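Local coordinates for protein antibiotic biosynthesis monooxygenase (Shewanella loihica, PDB 2RIL) that is a putative monooxygenase of the antibiotic biosynthesis monooxygenase family, a small dimeric alpha-beta protein whose substrate is not established, at residues I23-W26 against E27-D31; W62-E65 against A66-Y69. One frame throughout, in Å; residues are numbered along the deposited sequence.

Interaction 1 (I23-W26 against E27-D31); sequences IEYW and EAHRD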
ATOM      1  N   ILE A  23      -5.133   2.090 -15.561  1.00 10.04           N
ATOM      2  CA  ILE A  23      -5.924   0.918 -15.107  1.00  8.80           C
ATOM      3  C   ILE A  23      -5.884  -0.211 -16.105  1.00  8.93           C
ATOM      4  O   ILE A  23      -5.634  -1.352 -15.750  1.00  9.16           O
ATOM      5  CB  ILE A  23      -7.392   1.288 -14.734  1.00  8.45           C
ATOM      6  CG1 ILE A  23      -7.427   2.264 -13.542  1.00  9.61           C
ATOM      7  CG2 ILE A  23      -8.228   0.036 -14.430  1.00 10.09           C
ATOM      8  CD1 ILE A  23      -8.818   2.945 -13.365  1.00  9.67           C
ATOM      9  N   GLU A  24      -6.089   0.115 -17.374  1.00 10.39           N
ATOM     10  CA  GLU A  24      -6.196  -0.922 -18.389  1.00 12.11           C
ATOM     11  C   GLU A  24      -4.832  -1.605 -18.627  1.00 12.75           C
ATOM     12  O   GLU A  24      -4.770  -2.812 -18.831  1.00 13.60           O
ATOM     13  CB  GLU A  24      -6.848  -0.319 -19.660  1.00 12.91           C
ATOM     14  CG  GLU A  24      -8.316  -0.002 -19.382  1.00 13.87           C
ATOM     15  CD  GLU A  24      -9.085   0.717 -20.481  1.00 15.73           C
ATOM     16  OE1 GLU A  24      -8.626   0.741 -21.627  1.00 18.34           O
ATOM     17  OE2 GLU A  24     -10.199   1.236 -20.171  1.00 17.17           O
ATOM     18  N   TYR A  25      -3.747  -0.834 -18.542  1.00 14.71           N
ATOM     19  CA  TYR A  25      -2.379  -1.385 -18.566  1.00 14.73           C
ATOM     20  C   TYR A  25      -2.193  -2.345 -17.395  1.00 13.62           C
ATOM     21  O   TYR A  25      -1.736  -3.478 -17.559  1.00 13.45           O
ATOM     22  CB  TYR A  25      -1.361  -0.217 -18.494  1.00 17.96           C
ATOM     23  CG  TYR A  25       0.087  -0.602 -18.330  1.00 20.70           C
ATOM     24  CD1 TYR A  25       0.672  -0.729 -17.063  1.00 23.34           C
ATOM     25  CD2 TYR A  25       0.883  -0.746 -19.439  1.00 25.30           C
ATOM     26  CE1 TYR A  25       2.029  -1.076 -16.940  1.00 25.27           C
ATOM     27  CE2 TYR A  25       2.220  -1.073 -19.327  1.00 26.56           C
ATOM     28  CZ  TYR A  25       2.787  -1.219 -18.087  1.00 25.00           C
ATOM     29  OH  TYR A  25       4.137  -1.545 -18.026  1.00 26.82           O
ATOM     30  N   TRP A  26      -2.607  -1.898 -16.218  1.00 12.23           N
ATOM     31  CA  TRP A  26      -2.488  -2.702 -15.024  1.00 11.88           C
ATOM     32  C   TRP A  26      -3.280  -4.002 -15.195  1.00 10.83           C
ATOM     33  O   TRP A  26      -2.775  -5.084 -14.869  1.00 11.37           O
ATOM     34  CB  TRP A  26      -2.940  -1.910 -13.799  1.00 10.87           C
ATOM     35  CG  TRP A  26      -2.868  -2.800 -12.582  1.00  9.75           C
ATOM     36  CD1 TRP A  26      -1.780  -3.032 -11.779  1.00 10.30           C
ATOM     37  CD2 TRP A  26      -3.903  -3.654 -12.082  1.00  8.38           C
ATOM     38  NE1 TRP A  26      -2.092  -3.923 -10.790  1.00  9.45           N
ATOM     39  CE2 TRP A  26      -3.391  -4.326 -10.953  1.00  7.69           C
ATOM     40  CE3 TRP A  26      -5.222  -3.897 -12.464  1.00  8.51           C
ATOM     41  CZ2 TRP A  26      -4.147  -5.228 -10.234  1.00  8.34           C
ATOM     42  CZ3 TRP A  26      -5.953  -4.803 -11.756  1.00  8.73           C
ATOM     43  CH2 TRP A  26      -5.425  -5.439 -10.625  1.00  8.49           C
ATOM     44  N   GLU A  27      -4.505  -3.927 -15.727  1.00 10.25           N
ATOM     45  CA  GLU A  27      -5.327  -5.115 -15.924  1.00 10.49           C
ATOM     46  C   GLU A  27      -4.700  -6.159 -16.835  1.00 11.40           C
ATOM     47  O   GLU A  27      -4.787  -7.346 -16.560  1.00 10.79           O
ATOM     48  CB  GLU A  27      -6.675  -4.721 -16.498  1.00  9.94           C
ATOM     49  CG  GLU A  27      -7.586  -3.970 -15.510  1.00  9.89           C
ATOM     50  CD  GLU A  27      -8.794  -3.365 -16.172  1.00 10.26           C
ATOM     51  OE1 GLU A  27      -8.619  -2.762 -17.270  1.00 10.68           O
ATOM     52  OE2 GLU A  27      -9.916  -3.485 -15.585  1.00 10.41           O
ATOM     53  N   ALA A  28      -4.066  -5.699 -17.913  1.00 11.83           N
ATOM     54  CA  ALA A  28      -3.379  -6.619 -18.814  1.00 13.00           C
ATOM     55  C   ALA A  28      -2.271  -7.383 -18.093  1.00 12.86           C
ATOM     56  O   ALA A  28      -2.110  -8.595 -18.303  1.00 13.96           O
ATOM     57  CB  ALA A  28      -2.853  -5.844 -20.047  1.00 13.03           C
ATOM     58  N   HIS A  29      -1.542  -6.680 -17.237  1.00 11.94           N
ATOM     59  CA  HIS A  29      -0.530  -7.297 -16.411  1.00 12.27           C
ATOM     60  C   HIS A  29      -1.088  -8.236 -15.348  1.00 11.58           C
ATOM     61  O   HIS A  29      -0.561  -9.311 -15.164  1.00 11.58           O
ATOM     62  CB  HIS A  29       0.398  -6.250 -15.825  1.00 12.83           C
ATOM     63  CG  HIS A  29       1.270  -5.614 -16.856  1.00 14.19           C
ATOM     64  ND1 HIS A  29       0.777  -4.748 -17.808  1.00 17.80           N
ATOM     65  CD2 HIS A  29       2.601  -5.723 -17.100  1.00 18.77           C
ATOM     66  CE1 HIS A  29       1.769  -4.351 -18.593  1.00 18.62           C
ATOM     67  NE2 HIS A  29       2.884  -4.940 -18.187  1.00 18.46           N
ATOM     68  N   ARG A  30      -2.171  -7.838 -14.695  0.50 10.85           N
ATOM     69  CA  ARG A  30      -2.858  -8.690 -13.750  0.50 10.77           C
ATOM     70  C   ARG A  30      -3.338  -9.997 -14.387  0.50 10.77           C
ATOM     71  O   ARG A  30      -3.253 -11.058 -13.778  0.50 11.53           O
ATOM     72  CB  ARG A  30      -4.013  -7.918 -13.127  0.50 10.94           C
ATOM     73  CG  ARG A  30      -4.794  -8.741 -12.146  0.50 11.87           C
ATOM     74  CD  ARG A  30      -6.042  -9.331 -12.752  0.50 12.96           C
ATOM     75  NE  ARG A  30      -7.182  -8.468 -12.444  0.50 13.63           N
ATOM     76  CZ  ARG A  30      -7.882  -7.746 -13.316  0.50 14.09           C
ATOM     77  NH1 ARG A  30      -7.621  -7.740 -14.626  0.50 16.38           N
ATOM     78  NH2 ARG A  30      -8.889  -7.022 -12.867  0.50 13.57           N
ATOM     79  N   ASP A  31      -3.868  -9.903 -15.605  1.00 11.55           N
ATOM     80  CA  ASP A  31      -4.298 -11.099 -16.299  1.00 12.10           C
ATOM     81  C   ASP A  31      -3.138 -12.083 -16.532  1.00 12.17           C
ATOM     82  O   ASP A  31      -3.339 -13.285 -16.413  1.00 14.39           O
ATOM     83  CB  ASP A  31      -5.004 -10.754 -17.612  1.00 13.07           C
ATOM     84  CG  ASP A  31      -6.315 -10.011 -17.406  1.00 14.86           C
ATOM     85  OD1 ASP A  31      -6.838  -9.971 -16.277  1.00 15.85           O
ATOM     86  OD2 ASP A  31      -6.838  -9.449 -18.399  1.00 19.31           O
TER
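Glu27 begins the second half of this i to i+4 contact within helix 19-33, of a dimeric alpha-beta barrel protein, by donating its backbone N to Ile23 O. Its chain runs out extended, and the carboxylate comes alongside Glu24, while CD rests 3.9 Å from Ile23 CG2. Glu24 OE2 and Glu27 OE1 stay 5.2 Å apart, so any repulsion is probably modest, and Glu27 OE2 forms a salt bridge with Arg98 of the second subunit. Ala28, on the exposed flank, bonds through its N to Glu24 O.

His29 grips the turn before it twice. With CG beside its own backbone N (chi1 -69°), the imidazole folds back so that ND1 gives a 2.8 Å bond to Tyr25 O, the oxygen lying in the ring plane; His29 N reaches the same oxygen at 3.2 Å. The bond fixes the ring's rotation and brings CE1 over a face of the Tyr25 ring, the planes 37° apart.

Arg30 joins an aliphatic stem to a charged end. CB sits over the six-membered ring of buried Trp26, 3.9 Å from its centroid. In the conformer described, the guanidinium pairs with the Thr99 carboxylate of the second subunit and with Asp31, whose OD1 lies 2.9 Å from Arg30 NH1.

Interaction 2 (W62-E65 against A66-Y69); sequences WQSE and ADFY
Trp62 and Phe68 form the tightly packed side of a helix N-terminus, where the chain leaves strand 56-62 and enters helix 65-79 of the alpha-beta barrel fold. They meet edge-to-face, the edge of Phe68 directed at the indole face, with ring planes at 80° and Phe68 CD1 3.5 Å from Trp62 NE1. Phe68 reaches it because CG stands opposite its backbone N (chi1 174°); its CA also lies over the indole six-membered ring, a CH-pi contact 4.2 Å from the centroid. Large apolar rings suit this place: Met33 of helix 19-33 touches both.

Ser64 is the N-cap. Its short hydroxyl, turned between backbone N and carbonyl carbon (chi1 65°), accepts from Asp67 N at 3.0 Å, satisfying an amide that has no preceding helical turn to supply a carbonyl. The first helical bond follows, Phe68 N to Ser64 O at 3.1 Å. The negative charge of Asp67 probably interacts favourably with the helix dipole.

Toward solvent, Gln63 leads outward, touching Asp67 OD2 through CB alone. Exposed Tyr69 runs beside Glu65, which is itself packed against Val6 and Leu93; carboxylate and ring are nearly perpendicular, with Tyr69 OH 3.1 Å from Glu65 OE1.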
ATOM      1  N   TRP A  62       0.873 -13.146  -2.619  1.00  6.90           N
ATOM      2  CA  TRP A  62       1.504 -14.283  -3.270  1.00  7.13           C
ATOM      3  C   TRP A  62       1.829 -15.354  -2.219  1.00  7.09           C
ATOM      4  O   TRP A  62       2.153 -15.040  -1.079  1.00  7.80           O
ATOM      5  CB  TRP A  62       2.789 -13.842  -3.978  1.00  8.71           C
ATOM      6  CG  TRP A  62       2.532 -13.052  -5.196  1.00  8.43           C
ATOM      7  CD1 TRP A  62       2.204 -11.717  -5.284  1.00  8.41           C
ATOM      8  CD2 TRP A  62       2.463 -13.565  -6.521  1.00  7.81           C
ATOM      9  NE1 TRP A  62       1.972 -11.371  -6.568  1.00  9.79           N
ATOM     10  CE2 TRP A  62       2.157 -12.483  -7.364  1.00  8.73           C
ATOM     11  CE3 TRP A  62       2.705 -14.829  -7.086  1.00  8.72           C
ATOM     12  CZ2 TRP A  62       2.067 -12.628  -8.731  1.00 10.05           C
ATOM     13  CZ3 TRP A  62       2.607 -14.954  -8.435  1.00  9.91           C
ATOM     14  CH2 TRP A  62       2.295 -13.867  -9.240  1.00  9.23           C
ATOM     15  N   GLN A  63       1.823 -16.606  -2.642  1.00  8.42           N
ATOM     16  CA  GLN A  63       2.097 -17.692  -1.711  1.00  9.37           C
ATOM     17  C   GLN A  63       3.521 -17.692  -1.140  1.00  9.12           C
ATOM     18  O   GLN A  63       3.763 -18.164  -0.029  1.00  9.72           O
ATOM     19  CB  GLN A  63       1.860 -19.001  -2.442  1.00 11.15           C
ATOM     20  CG  GLN A  63       1.936 -20.212  -1.529  1.00 12.58           C
ATOM     21  CD  GLN A  63       0.678 -20.306  -0.634  1.00 17.76           C
ATOM     22  OE1 GLN A  63      -0.465 -20.354  -1.154  1.00 21.91           O
ATOM     23  NE2 GLN A  63       0.868 -20.290   0.697  1.00 20.71           N
ATOM     24  N   SER A  64       4.484 -17.168  -1.911  1.00  8.66           N
ATOM     25  CA  SER A  64       5.874 -17.090  -1.491  1.00  8.39           C
ATOM     26  C   SER A  64       6.617 -16.088  -2.292  1.00  8.53           C
ATOM     27  O   SER A  64       6.194 -15.731  -3.407  1.00  8.49           O
ATOM     28  CB  SER A  64       6.557 -18.461  -1.696  1.00  8.40           C
ATOM     29  OG  SER A  64       6.625 -18.825  -3.051  1.00  9.74           O
ATOM     30  N   GLU A  65       7.761 -15.677  -1.746  1.00  9.12           N
ATOM     31  CA  GLU A  65       8.699 -14.837  -2.482  1.00 10.49           C
ATOM     32  C   GLU A  65       9.115 -15.534  -3.784  1.00 10.03           C
ATOM     33  O   GLU A  65       9.171 -14.884  -4.845  1.00  9.42           O
ATOM     34  CB  GLU A  65       9.971 -14.564  -1.660  1.00 11.77           C
ATOM     35  CG  GLU A  65       9.839 -13.579  -0.560  1.00 14.25           C
ATOM     36  CD  GLU A  65      11.139 -13.381   0.204  1.00 16.72           C
ATOM     37  OE1 GLU A  65      12.141 -13.049  -0.429  1.00 21.22           O
ATOM     38  OE2 GLU A  65      11.141 -13.557   1.425  1.00 26.08           O
ATOM     39  N   ALA A  66       9.469 -16.817  -3.704  1.00  9.35           N
ATOM     40  CA  ALA A  66       9.907 -17.544  -4.885  1.00  8.79           C
ATOM     41  C   ALA A  66       8.875 -17.471  -5.992  1.00  7.85           C
ATOM     42  O   ALA A  66       9.201 -17.264  -7.174  1.00  9.34           O
ATOM     43  CB  ALA A  66      10.182 -19.013  -4.519  1.00  9.81           C
ATOM     44  N   ASP A  67       7.606 -17.713  -5.642  1.00  9.17           N
ATOM     45  CA  ASP A  67       6.557 -17.646  -6.656  1.00  8.75           C
ATOM     46  C   ASP A  67       6.444 -16.292  -7.303  1.00  8.79           C
ATOM     47  O   ASP A  67       6.329 -16.155  -8.551  1.00 10.11           O
ATOM     48  CB  ASP A  67       5.222 -18.110  -6.122  1.00  9.55           C
ATOM     49  CG  ASP A  67       5.167 -19.582  -5.839  1.00 12.18           C
ATOM     50  OD1 ASP A  67       5.976 -20.310  -6.389  1.00 14.75           O
ATOM     51  OD2 ASP A  67       4.254 -20.065  -5.107  1.00 16.52           O
ATOM     52  N   PHE A  68       6.467 -15.255  -6.484  1.00  9.01           N
ATOM     53  CA  PHE A  68       6.442 -13.932  -7.074  1.00  8.73           C
ATOM     54  C   PHE A  68       7.623 -13.636  -8.010  1.00  9.67           C
ATOM     55  O   PHE A  68       7.423 -13.131  -9.129  1.00  9.93           O
ATOM     56  CB  PHE A  68       6.401 -12.852  -5.969  1.00  8.79           C
ATOM     57  CG  PHE A  68       6.518 -11.479  -6.533  1.00  9.50           C
ATOM     58  CD1 PHE A  68       5.418 -10.864  -7.082  1.00 10.95           C
ATOM     59  CD2 PHE A  68       7.748 -10.867  -6.612  1.00 10.53           C
ATOM     60  CE1 PHE A  68       5.545  -9.632  -7.711  1.00 11.84           C
ATOM     61  CE2 PHE A  68       7.875  -9.618  -7.231  1.00 11.50           C
ATOM     62  CZ  PHE A  68       6.767  -9.020  -7.778  1.00 12.73           C
ATOM     63  N   TYR A  69       8.842 -13.947  -7.556  1.00 10.06           N
ATOM     64  CA  TYR A  69      10.036 -13.645  -8.352  1.00 11.57           C
ATOM     65  C   TYR A  69      10.042 -14.413  -9.664  1.00 11.95           C
ATOM     66  O   TYR A  69      10.431 -13.872 -10.689  1.00 12.65           O
ATOM     67  CB  TYR A  69      11.324 -13.921  -7.592  1.00 13.33           C
ATOM     68  CG  TYR A  69      11.550 -13.145  -6.348  1.00 16.48           C
ATOM     69  CD1 TYR A  69      11.404 -11.793  -6.315  1.00 15.77           C
ATOM     70  CD2 TYR A  69      12.042 -13.793  -5.216  1.00 17.01           C
ATOM     71  CE1 TYR A  69      11.625 -11.077  -5.093  1.00 16.52           C
ATOM     72  CE2 TYR A  69      12.296 -13.108  -4.068  1.00 20.00           C
ATOM     73  CZ  TYR A  69      12.094 -11.752  -4.021  1.00 16.06           C
ATOM     74  OH  TYR A  69      12.383 -11.140  -2.814  1.00 20.15           O
TER

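In the fold
Each interaction is local, but they belong to different helices: interaction 1 lies inside helix 19-33, and interaction 2 forms the start of helix 65-79, tying it to the strand before it. Each sets a buried tryptophan inward. Interaction 1 combines mid-helix backbone bonding with salt bridges between subunits, Glu27 pairing with Arg98 and Arg30 with the Thr99 carboxylate of the second subunit. Interaction 2 relies on capping and ring packing, and touches the second subunit through Glu65 on its Ile48. Their centres are 19 Å apart and they do not touch, yet Tyr39 meets both Arg30 and Trp62, and His29 packs on Met75 and Leu79 of helix 65-79.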